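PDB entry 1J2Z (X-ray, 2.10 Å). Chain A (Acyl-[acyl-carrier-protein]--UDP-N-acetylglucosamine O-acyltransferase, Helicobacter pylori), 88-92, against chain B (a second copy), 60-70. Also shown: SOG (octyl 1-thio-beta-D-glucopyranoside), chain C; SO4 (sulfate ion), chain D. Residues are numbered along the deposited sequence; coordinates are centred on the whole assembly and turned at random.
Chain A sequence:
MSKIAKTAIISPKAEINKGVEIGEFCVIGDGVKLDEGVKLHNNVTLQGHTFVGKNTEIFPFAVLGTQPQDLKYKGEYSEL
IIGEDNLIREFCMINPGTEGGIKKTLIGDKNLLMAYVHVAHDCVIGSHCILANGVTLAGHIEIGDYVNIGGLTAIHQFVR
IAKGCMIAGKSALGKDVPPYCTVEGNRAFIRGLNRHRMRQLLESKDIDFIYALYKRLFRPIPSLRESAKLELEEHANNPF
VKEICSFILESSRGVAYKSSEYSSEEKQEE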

# COMPACT_ATOMS: atom_id res chain seq x y z
N ILE A 88 -2.20 -6.16 16.26
CA ILE A 88 -1.45 -5.37 15.29
C ILE A 88 -0.86 -6.34 14.28
O ILE A 88 0.02 -7.13 14.61
CB ILE A 88 -0.35 -4.54 15.98
CG1 ILE A 88 -1.01 -3.55 16.96
CG2 ILE A 88 0.49 -3.80 14.95
CD1 ILE A 88 -0.03 -2.73 17.78
N ARG A 89 -1.36 -6.26 13.05
CA ARG A 89 -0.93 -7.18 12.00
C ARG A 89 0.39 -6.89 11.31
O ARG A 89 1.08 -5.91 11.59
CB ARG A 89 -2.05 -7.31 10.96
CG ARG A 89 -3.35 -7.86 11.55
CD ARG A 89 -3.14 -9.23 12.22
NE ARG A 89 -2.56 -10.23 11.31
CZ ARG A 89 -3.10 -11.41 11.05
NH1 ARG A 89 -4.25 -11.76 11.61
NH2 ARG A 89 -2.49 -12.27 10.24
N GLU A 90 0.73 -7.79 10.39
CA GLU A 90 1.97 -7.74 9.62
C GLU A 90 2.26 -6.45 8.86
O GLU A 90 1.38 -5.85 8.26
CB GLU A 90 1.99 -8.90 8.61
CG GLU A 90 1.93 -10.29 9.21
CD GLU A 90 0.53 -10.76 9.55
OE1 GLU A 90 0.37 -11.97 9.81
OE2 GLU A 90 -0.42 -9.94 9.58
N PHE A 91 3.53 -6.04 8.89
CA PHE A 91 4.00 -4.85 8.19
C PHE A 91 3.49 -3.49 8.67
O PHE A 91 3.62 -2.49 7.95
CB PHE A 91 3.71 -4.99 6.69
CG PHE A 91 4.08 -6.33 6.13
CD1 PHE A 91 3.11 -7.16 5.58
CD2 PHE A 91 5.40 -6.77 6.18
CE1 PHE A 91 3.45 -8.42 5.08
CE2 PHE A 91 5.75 -8.02 5.68
CZ PHE A 91 4.78 -8.85 5.13
N CYS A 92 2.90 -3.44 9.86
CA CYS A 92 2.45 -2.16 10.38
C CYS A 92 3.68 -1.36 10.79
O CYS A 92 4.70 -1.94 11.15
CB CYS A 92 1.54 -2.34 11.60
SG CYS A 92 -0.14 -2.79 11.18
N PRO B 60 11.99 -12.29 0.10
CA PRO B 60 12.11 -11.77 1.47
C PRO B 60 10.92 -11.08 2.10
O PRO B 60 10.21 -10.30 1.47
CB PRO B 60 13.32 -10.84 1.38
CG PRO B 60 14.16 -11.48 0.32
CD PRO B 60 13.13 -11.83 -0.72
N PHE B 61 10.72 -11.39 3.38
CA PHE B 61 9.67 -10.79 4.19
C PHE B 61 8.23 -11.08 3.78
O PHE B 61 7.32 -10.32 4.13
CB PHE B 61 9.91 -9.29 4.28
CG PHE B 61 11.29 -8.93 4.76
CD1 PHE B 61 12.02 -7.92 4.15
CD2 PHE B 61 11.87 -9.61 5.83
CE1 PHE B 61 13.31 -7.59 4.59
CE2 PHE B 61 13.16 -9.30 6.28
CZ PHE B 61 13.88 -8.29 5.66
N ALA B 62 8.01 -12.16 3.04
CA ALA B 62 6.65 -12.53 2.69
C ALA B 62 6.12 -13.31 3.90
O ALA B 62 6.90 -13.97 4.59
CB ALA B 62 6.64 -13.43 1.46
N VAL B 63 4.83 -13.22 4.16
CA VAL B 63 4.25 -13.93 5.29
C VAL B 63 3.09 -14.78 4.78
O VAL B 63 2.11 -14.25 4.26
CB VAL B 63 3.73 -12.96 6.36
CG1 VAL B 63 3.06 -13.72 7.49
CG2 VAL B 63 4.89 -12.14 6.91
N LEU B 64 3.22 -16.09 4.93
CA LEU B 64 2.18 -17.00 4.46
C LEU B 64 1.71 -17.94 5.56
O LEU B 64 2.52 -18.56 6.25
CB LEU B 64 2.68 -17.84 3.29
CG LEU B 64 3.36 -17.17 2.09
CD1 LEU B 64 3.55 -18.22 1.01
CD2 LEU B 64 2.54 -16.02 1.56
N GLY B 65 0.40 -18.04 5.73
CA GLY B 65 -0.11 -18.96 6.72
C GLY B 65 -0.52 -18.42 8.07
O GLY B 65 -1.05 -19.19 8.86
N THR B 66 -0.26 -17.15 8.37
CA THR B 66 -0.68 -16.62 9.66
C THR B 66 -2.20 -16.57 9.62
O THR B 66 -2.80 -16.57 8.55
CB THR B 66 -0.12 -15.20 9.94
OG1 THR B 66 -0.44 -14.33 8.84
CG2 THR B 66 1.38 -15.25 10.14
N GLN B 67 -2.83 -16.53 10.79
CA GLN B 67 -4.29 -16.52 10.88
C GLN B 67 -4.98 -15.37 10.16
O GLN B 67 -4.45 -14.26 10.06
CB GLN B 67 -4.72 -16.53 12.35
CG GLN B 67 -4.07 -15.47 13.21
CD GLN B 67 -4.38 -15.63 14.69
OE1 GLN B 67 -5.51 -15.39 15.12
NE2 GLN B 67 -3.39 -16.06 15.46
N PRO B 68 -6.18 -15.64 9.62
CA PRO B 68 -6.90 -14.57 8.91
C PRO B 68 -7.14 -13.37 9.83
O PRO B 68 -7.17 -13.51 11.06
CB PRO B 68 -8.19 -15.26 8.46
CG PRO B 68 -8.32 -16.44 9.37
CD PRO B 68 -6.91 -16.91 9.54
N GLN B 69 -7.30 -12.20 9.23
CA GLN B 69 -7.54 -10.98 9.99
C GLN B 69 -8.99 -10.93 10.45
O GLN B 69 -9.31 -10.32 11.47
CB GLN B 69 -7.20 -9.76 9.13
CG GLN B 69 -5.76 -9.78 8.64
CD GLN B 69 -5.35 -8.50 7.93
OE1 GLN B 69 -5.85 -8.18 6.86
NE2 GLN B 69 -4.44 -7.77 8.54
N ASP B 70 -9.86 -11.60 9.70
CA ASP B 70 -11.28 -11.67 10.01
C ASP B 70 -11.53 -11.95 11.50
O ASP B 70 -10.87 -12.79 12.10
CB ASP B 70 -11.93 -12.77 9.16
CG ASP B 70 -13.37 -13.03 9.54
OD1 ASP B 70 -14.18 -12.08 9.49
OD2 ASP B 70 -13.69 -14.19 9.88
C1 SOG C . -12.04 -8.68 5.06
C2 SOG C . -11.66 -10.02 5.74
C3 SOG C . -10.25 -9.91 6.34
C4 SOG C . -9.28 -9.59 5.20
C5 SOG C . -9.69 -8.25 4.54
C6 SOG C . -8.76 -7.90 3.39
C1' SOG C . -14.09 -7.55 4.53
C2' SOG C . -14.44 -7.17 3.11
C3' SOG C . -15.76 -6.42 3.06
C4' SOG C . -16.12 -6.03 1.63
C5' SOG C . -17.45 -5.28 1.59
C6' SOG C . -17.74 -4.77 0.19
C7' SOG C . -19.05 -4.02 0.13
C8' SOG C . -19.31 -3.53 -1.28
S1 SOG C . -13.35 -8.78 4.48
O2 SOG C . -12.60 -10.33 6.77
O3 SOG C . -9.89 -11.13 6.96
O4 SOG C . -7.96 -9.49 5.71
O5 SOG C . -11.05 -8.37 4.04
O6 SOG C . -7.61 -7.24 3.87
S SO4 D . -0.55 -17.69 13.82
O1 SO4 D . 0.84 -17.92 13.42
O2 SO4 D . -1.29 -18.95 13.73
O3 SO4 D . -0.62 -17.19 15.18
O4 SO4 D . -1.18 -16.71 12.94

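The contact between the two stretches centres on the paired side chains of R89(A) and E90(A), whose CA-to-CB bonds both point toward the chain B stretch. The guanidinium of R89(A) straddles a single backbone carbonyl: R89(A) NH1 and NH2 donate to Q67(B) O at 2.9 and 2.8 Å. R89(A) NH1 also makes a weak hydrogen bond to P68(B) O at 3.4 Å. Both carbonyl oxygens lie at the edge of the guanidinium, near its plane, where its N-H groups point; arginine, with several such groups, can serve more than one backbone acceptor. Within chain A, R89(A) NE and E90(A) OE2 form a salt bridge at 2.8 Å, and R89(A) NH2 adds a hydrogen bond to E90(A) OE1 at 2.9 Å. The carboxylate thus balances the buried arginine charge and holds the guanidinium through NE and NH2. E90(A) OE1 also accepts a hydrogen bond from T66(B) OG1 at 2.7 Å, joining the ion pair to the second chain; the p rotamer of T66(B) places its hydroxyl there.

Around this polar centre the packing is mixed. R89(A), with chi1 to chi3 all m, curls so that Q69(B) CG covers one face of its guanidinium, while R89(A) CG lies 3.2 Å from Q69(B) NE2. Q69(B) CB points sideways, but the end of its side chain comes nearer. V63(B) supplies apolar methyls: CG1 approaches E90(A) OE1 at 4.0 Å, and CG2 packs against F91(A) CZ at 3.7 Å. The F91(A) ring reaches across although its CB points sideways, bringing F91(A) CZ within 3.1 Å of F61(B) O; its flat shape sets edge C-H groups beside that carbonyl. R89(A) to C92(A) form a type II beta turn, whose central residues, E90(A) and F91(A), both reach chain B. The stretches bury 368 Å² together, with R89(A) contributing most. Partly exposed Q67(B) also binds sulfate, Q67(B) N to O4 at 2.7 Å and NE2 to O3 at 3.0 Å.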